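Local structure of N-acetylglucosamine-6-phosphate deacetylase (Mycobacterium smegmatis, 6FV4) at residues 253-257 and 258-262; 285-288 and 289-292; 309-313 and 314-318. The protein probably catalyses the metal-dependent removal of the acetyl group from N-acetylglucosamine 6-phosphate, a step of amino-sugar metabolism. The protein carries 1 engineered substitution. All coordinates share one frame; numbering follows the deposited sequence.

Overall arrangement
All three contacts are local turns in the amidohydrolase chain, and they follow one another along it, at differing distances from the metals of the active site. Contact 1 follows strand 251-255 and is nearest the metals: the side chain of Ile255 comes within about 7 Å of both the zinc and the cadmium ion. The side chain of Thr288 in contact 2 stays about 11 Å from the zinc, that of Ala318 in contact 3 about 12 Å. Contacts 2 and 3 touch, Met285 CG lying 3.6 Å from Ala318 O and Ala287 CB 3.8 Å from Ala309 CB. Contact 1 touches neither, yet the side chains of His260 and Ile317, both predicted substrate-binding residues, are about 6 Å apart.

Contact 1 (253-257 and 258-262); sequences EMIVD and GVHVA
One carboxylate oxygen, Asp257 OD1, gathers two successive backbone N-H groups while its twin takes a side-chain N-H of the same loop. His260 N reaches Asp257 OD1 at 3.0 Å, on the oxygen's syn lone pair; Val259 N comes to it at 2.9 Å from well above the carboxylate plane. Asp257 OD2 accepts from His260 ND1 at 2.9 Å, in a bond bent to 137° at the hydrogen, with the oxygen close to the plane of the imidazole. Carboxylate and ring are turned 35° apart. With CG set between its own backbone N and carbonyl carbon (chi1 60°), the Asp257 side chain turns back over the residues that follow it. Ile255 lays CD1 over one face of the His260 ring, a CH-pi contact 4.1 Å from the centroid, and its CG2 also touches ND1. On the strand, Met254 SD packs on Val261 CG2 at 3.7 Å. A water sits in the bend, hydrogen-bonded to Ile255 O and accepting from Val261 N at 2.8 Å, with a weak third bond from Gly258 N. The positive phi of Gly258 lets the chain reverse. Around the loop, the carbonyl of His260 is bound by Asn228 and by Arg235 of the second subunit, while Glu253, on the strand, holds the zinc ligand His72. With ND1 as donor to the carboxylate, the His-carboxylate bond fixes the rotation of the imidazole, at a position predicted to bind substrate.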
loop_
_atom_site.group_PDB
_atom_site.type_symbol
_atom_site.label_atom_id
_atom_site.label_comp_id
_atom_site.label_asym_id
_atom_site.label_seq_id
_atom_site.Cartn_x
_atom_site.Cartn_y
_atom_site.Cartn_z
ATOM N N GLU B 253 6.095 -12.391 -0.353
ATOM C CA GLU B 253 6.251 -13.084 0.917
ATOM C C GLU B 253 6.234 -12.064 2.035
ATOM O O GLU B 253 6.752 -10.955 1.894
ATOM C CB GLU B 253 7.589 -13.843 0.993
ATOM C CG GLU B 253 7.781 -15.005 0.032
ATOM C CD GLU B 253 9.168 -15.638 0.179
ATOM O OE1 GLU B 253 9.996 -15.119 0.990
ATOM O OE2 GLU B 253 9.443 -16.651 -0.514
ATOM N N MET B 254 5.654 -12.444 3.165
ATOM C CA MET B 254 5.795 -11.610 4.342
ATOM C C MET B 254 5.963 -12.511 5.552
ATOM O O MET B 254 5.243 -13.503 5.702
ATOM C CB MET B 254 4.576 -10.654 4.505
ATOM C CG MET B 254 4.733 -9.677 5.632
ATOM S SD MET B 254 3.609 -8.253 5.531
ATOM C CE MET B 254 4.003 -7.573 3.917
ATOM N N ILE B 255 6.921 -12.170 6.412
ATOM C CA ILE B 255 7.077 -12.845 7.698
ATOM C C ILE B 255 6.188 -12.105 8.695
ATOM O O ILE B 255 6.532 -11.015 9.161
ATOM C CB ILE B 255 8.530 -12.864 8.177
ATOM C CG1 ILE B 255 9.446 -13.507 7.137
ATOM C CG2 ILE B 255 8.617 -13.613 9.498
ATOM C CD1 ILE B 255 10.926 -13.183 7.352
ATOM N N VAL B 256 5.056 -12.711 9.047
ATOM C CA VAL B 256 4.141 -12.118 10.019
ATOM C C VAL B 256 4.269 -12.864 11.341
ATOM O O VAL B 256 3.371 -13.612 11.744
ATOM C CB VAL B 256 2.702 -12.135 9.483
ATOM C CG1 VAL B 256 1.800 -11.253 10.328
ATOM C CG2 VAL B 256 2.702 -11.632 8.044
ATOM N N ASP B 257 5.415 -12.699 12.001
ATOM C CA ASP B 257 5.605 -13.192 13.356
ATOM C C ASP B 257 5.455 -12.092 14.402
ATOM O O ASP B 257 5.633 -12.361 15.589
ATOM C CB ASP B 257 6.980 -13.874 13.495
ATOM C CG ASP B 257 8.140 -12.930 13.201
ATOM O OD1 ASP B 257 7.872 -11.771 12.825
ATOM O OD2 ASP B 257 9.316 -13.351 13.350
ATOM N N GLY B 258 5.112 -10.870 13.991
ATOM C CA GLY B 258 5.023 -9.744 14.899
ATOM C C GLY B 258 6.316 -8.980 15.087
ATOM O O GLY B 258 6.291 -7.886 15.666
ATOM N N VAL B 259 7.437 -9.509 14.595
ATOM C CA VAL B 259 8.758 -8.942 14.831
ATOM C C VAL B 259 9.368 -8.384 13.553
ATOM O O VAL B 259 10.034 -7.348 13.576
ATOM C CB VAL B 259 9.688 -10.004 15.462
ATOM C CG1 VAL B 259 11.129 -9.511 15.520
ATOM C CG2 VAL B 259 9.199 -10.382 16.849
ATOM N N HIS B 260 9.177 -9.064 12.435
ATOM C CA HIS B 260 9.884 -8.673 11.225
ATOM C C HIS B 260 9.235 -7.479 10.542
ATOM O O HIS B 260 9.941 -6.656 9.946
ATOM C CB HIS B 260 9.976 -9.872 10.278
ATOM C CG HIS B 260 11.069 -10.818 10.643
ATOM N ND1 HIS B 260 10.954 -11.726 11.675
ATOM C CD2 HIS B 260 12.320 -10.967 10.149
ATOM C CE1 HIS B 260 12.084 -12.396 11.796
ATOM N NE2 HIS B 260 12.927 -11.959 10.879
ATOM N N VAL B 261 7.906 -7.377 10.599
ATOM C CA VAL B 261 7.187 -6.226 10.068
ATOM C C VAL B 261 6.057 -5.914 11.039
ATOM O O VAL B 261 5.495 -6.816 11.669
ATOM C CB VAL B 261 6.629 -6.473 8.628
ATOM C CG1 VAL B 261 7.737 -6.827 7.648
ATOM C CG2 VAL B 261 5.576 -7.573 8.617
ATOM N N ALA B 262 5.718 -4.626 11.159
ATOM C CA ALA B 262 4.615 -4.245 12.028
ATOM C C ALA B 262 3.309 -4.841 11.502
ATOM O O ALA B 262 3.124 -4.942 10.286
ATOM C CB ALA B 262 4.499 -2.719 12.116
HETATM O O HOH W 1 6.120 -9.377 11.249
#

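Contact 2 (285-288 and 289-292); sequences MAAT and GMSD
Two overlapping beta turns carry the chain from 285-288 into 289-292: a type I turn from Met285 to Thr288 and a type II turn from Ala287 to Met290. The second is closed by Met290 N, which donates to Ala287 O at 3.1 Å and 156°, and brings the Ala287 and Met290 CA atoms to 5.7 Å. Gly289 occupies the third position of that turn with phi 82°, a value that favours glycine. In the first turn Met285 O accepts twice from one residue, from Thr288 N at 2.9 Å and from Thr288 OG1 at 2.7 Å. Thr288 can offer both because its hydroxyl stands beside its own backbone N (chi1 -56°). The Met290 side chain runs alongside the Ala287 carbonyl: CB and CG both lie 3.4 Å from Ala287 O, and SD goes on to Ala287 CA at 3.8 Å, with a looser approach to Ala287 CB. Beyond the turns, Met290 also packs on Tyr295 and Leu297 of strand 293-297, and Thr288 meets Leu95 and His96 of helix 86-98. Ala286 and Thr288 make backbone bonds to Gly78 and Gly77. Consecutive turns sharing Ala287 and Thr288 thus form part of the connection from strand 278-281 of the amidohydrolase barrel to the antiparallel sheet of strands 293-297, 300-305 and 308-311.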
loop_
_atom_site.group_PDB
_atom_site.type_symbol
_atom_site.label_atom_id
_atom_site.label_comp_id
_atom_site.label_asym_id
_atom_site.label_seq_id
_atom_site.Cartn_x
_atom_site.Cartn_y
_atom_site.Cartn_z
ATOM N N MET B 285 14.317 -20.483 11.489
ATOM C CA MET B 285 15.670 -21.005 11.620
ATOM C C MET B 285 15.674 -22.212 12.553
ATOM O O MET B 285 14.649 -22.600 13.122
ATOM C CB MET B 285 16.657 -19.923 12.079
ATOM C CG MET B 285 16.297 -19.165 13.335
ATOM S SD MET B 285 16.829 -19.928 14.872
ATOM C CE MET B 285 18.573 -20.220 14.565
ATOM N N ALA B 286 16.849 -22.853 12.655
ATOM C CA ALA B 286 16.935 -24.174 13.264
ATOM C C ALA B 286 16.490 -24.215 14.717
ATOM O O ALA B 286 16.122 -25.292 15.192
ATOM C CB ALA B 286 18.364 -24.726 13.142
ATOM N N ALA B 287 16.475 -23.087 15.434
ATOM C CA ALA B 287 16.041 -23.126 16.827
ATOM C C ALA B 287 14.527 -23.106 16.987
ATOM O O ALA B 287 14.041 -23.246 18.112
ATOM C CB ALA B 287 16.639 -21.959 17.612
ATOM N N THR B 288 13.780 -22.933 15.899
ATOM C CA THR B 288 12.325 -22.924 15.969
ATOM C C THR B 288 11.792 -24.173 16.658
ATOM O O THR B 288 12.165 -25.298 16.312
ATOM C CB THR B 288 11.749 -22.821 14.555
ATOM O OG1 THR B 288 12.296 -21.660 13.915
ATOM C CG2 THR B 288 10.219 -22.714 14.601
ATOM N N GLY B 289 10.918 -23.966 17.644
ATOM C CA GLY B 289 10.259 -25.055 18.341
ATOM C C GLY B 289 11.053 -25.701 19.456
ATOM O O GLY B 289 10.578 -26.681 20.046
ATOM N N MET B 290 12.241 -25.199 19.767
ATOM C CA MET B 290 13.048 -25.784 20.827
ATOM C C MET B 290 12.755 -25.108 22.157
ATOM O O MET B 290 12.427 -23.921 22.213
ATOM C CB MET B 290 14.538 -25.662 20.509
ATOM C CG MET B 290 14.925 -26.337 19.210
ATOM S SD MET B 290 16.695 -26.218 18.966
ATOM C CE MET B 290 17.209 -27.678 19.865
ATOM N N SER B 291 12.877 -25.885 23.229
ATOM C CA SER B 291 12.726 -25.361 24.574
ATOM C C SER B 291 13.851 -24.386 24.892
ATOM O O SER B 291 14.882 -24.331 24.211
ATOM C CB SER B 291 12.735 -26.498 25.598
ATOM O OG SER B 291 11.772 -27.487 25.284
ATOM N N ASP B 292 13.644 -23.615 25.959
ATOM C CA ASP B 292 14.677 -22.706 26.428
ATOM C C ASP B 292 15.958 -23.472 26.727
ATOM O O ASP B 292 15.930 -24.588 27.254
ATOM C CB ASP B 292 14.196 -21.950 27.670
ATOM C CG ASP B 292 13.335 -20.753 27.324
ATOM O OD1 ASP B 292 12.804 -20.710 26.196
ATOM O OD2 ASP B 292 13.198 -19.842 28.174
#

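Contact 3 (309-313 and 314-318); sequences ARVAG and TDTIA
The Arg310 guanidinium meets Asp315 O at its edge, nearly in plane, through a weak bond from NE (3.4 Å, bent to 138°), while CG1 of Ile317 approaches the same group obliquely. The aliphatic part of Arg310 gets there by running extended from CG to NE along the returning backbone, its CB 3.4 Å from Thr316 O. The carboxylate of Asp315 is turned elsewhere, OD2 lying 6.1 Å from Arg310 NE, so it is the main-chain oxygen that takes the arginine's N-H. The two arms are joined by a single beta bridge between Arg310 and Ile317. Ala318 N donates to Ala309 O at 3.0 Å in an almost straight bond, from well above the carbonyl plane, and Val311 N makes a weaker one to Thr316 O. At the far end a type II turn, closed by Thr314 N to Val311 O at 3.0 Å, reverses the chain through Gly313, whose phi of 86° suits glycine. Val311 touches the returning arm with both methyls: with CG1 anti to the carbonyl carbon (chi1 -57°), CG2 falls between the backbone N and the carbonyl carbon and lies 3.1 Å from Thr316 OG1 and also touches Thr314 OG1, while CG1 reaches Ala318 CB at 4.2 Å. Ile302 of strand 300-305 packs against Ala309, Val311 and Ala318, and Met285 and Ala287 meet Ala309. Polar cohesion thus comes mainly from backbone pairing, with the arginine adding a weak charge-to-carbonyl bond and no salt bridge to Asp315; the pairing is consistent with a fixed course for Ile317 and Ala318, which are predicted to bind substrate.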
loop_
_atom_site.group_PDB
_atom_site.type_symbol
_atom_site.label_atom_id
_atom_site.label_comp_id
_atom_site.label_asym_id
_atom_site.label_seq_id
_atom_site.Cartn_x
_atom_site.Cartn_y
_atom_site.Cartn_z
ATOM N N ALA B 309 15.395 -16.800 19.825
ATOM C CA ALA B 309 16.741 -17.328 19.644
ATOM C C ALA B 309 17.746 -16.185 19.500
ATOM O O ALA B 309 17.520 -15.249 18.727
ATOM C CB ALA B 309 16.794 -18.239 18.414
ATOM N N ARG B 310 18.851 -16.263 20.251
ATOM C CA ARG B 310 19.944 -15.304 20.139
ATOM C C ARG B 310 21.264 -16.058 20.109
ATOM O O ARG B 310 21.393 -17.149 20.679
ATOM C CB ARG B 310 19.959 -14.296 21.299
ATOM C CG ARG B 310 18.831 -13.278 21.271
ATOM C CD ARG B 310 18.784 -12.499 22.571
ATOM N NE ARG B 310 17.763 -11.454 22.551
ATOM C CZ ARG B 310 16.514 -11.620 22.971
ATOM N NH1 ARG B 310 16.119 -12.791 23.456
ATOM N NH2 ARG B 310 15.660 -10.611 22.907
ATOM N N VAL B 311 22.256 -15.482 19.438
ATOM C CA VAL B 311 23.575 -16.098 19.488
ATOM C C VAL B 311 24.123 -15.923 20.899
ATOM O O VAL B 311 24.009 -14.846 21.498
ATOM C CB VAL B 311 24.501 -15.519 18.406
ATOM C CG1 VAL B 311 23.880 -15.708 17.029
ATOM C CG2 VAL B 311 24.793 -14.063 18.644
ATOM N N ALA B 312 24.646 -17.008 21.469
ATOM C CA ALA B 312 25.010 -16.999 22.881
ATOM C C ALA B 312 26.082 -15.950 23.152
ATOM O O ALA B 312 26.999 -15.750 22.354
ATOM C CB ALA B 312 25.494 -18.381 23.320
ATOM N N GLY B 313 25.947 -15.262 24.284
ATOM C CA GLY B 313 26.837 -14.180 24.629
ATOM C C GLY B 313 26.451 -12.830 24.063
ATOM O O GLY B 313 27.066 -11.825 24.443
ATOM N N THR B 314 25.452 -12.769 23.178
ATOM C CA THR B 314 25.063 -11.524 22.529
ATOM C C THR B 314 23.567 -11.292 22.699
ATOM O O THR B 314 22.820 -12.202 23.070
ATOM C CB THR B 314 25.421 -11.546 21.038
ATOM O OG1 THR B 314 26.644 -12.277 20.849
ATOM C CG2 THR B 314 25.585 -10.127 20.499
ATOM N N ASP B 315 23.143 -10.050 22.443
ATOM C CA ASP B 315 21.730 -9.679 22.404
ATOM C C ASP B 315 21.124 -9.833 21.015
ATOM O O ASP B 315 19.949 -9.498 20.827
ATOM C CB ASP B 315 21.526 -8.224 22.851
ATOM C CG ASP B 315 22.299 -7.866 24.101
ATOM O OD1 ASP B 315 22.423 -6.652 24.395
ATOM O OD2 ASP B 315 22.783 -8.783 24.791
ATOM N N THR B 316 21.897 -10.316 20.045
ATOM C CA THR B 316 21.492 -10.256 18.649
ATOM C C THR B 316 20.583 -11.429 18.299
ATOM O O THR B 316 20.953 -12.598 18.479
ATOM C CB THR B 316 22.722 -10.243 17.745
ATOM O OG1 THR B 316 23.646 -11.236 18.192
ATOM C CG2 THR B 316 23.400 -8.882 17.783
ATOM N N ILE B 317 19.394 -11.108 17.794
ATOM C CA ILE B 317 18.409 -12.119 17.433
ATOM C C ILE B 317 18.878 -12.870 16.191
ATOM O O ILE B 317 19.288 -12.265 15.193
ATOM C CB ILE B 317 17.040 -11.455 17.223
ATOM C CG1 ILE B 317 16.613 -10.760 18.515
ATOM C CG2 ILE B 317 15.998 -12.470 16.779
ATOM C CD1 ILE B 317 15.191 -10.256 18.515
ATOM N N ALA B 318 18.824 -14.201 16.248
ATOM C CA ALA B 318 19.374 -15.050 15.200
ATOM C C ALA B 318 18.353 -15.413 14.120
ATOM O O ALA B 318 18.577 -16.375 13.372
ATOM C CB ALA B 318 19.959 -16.326 15.808
#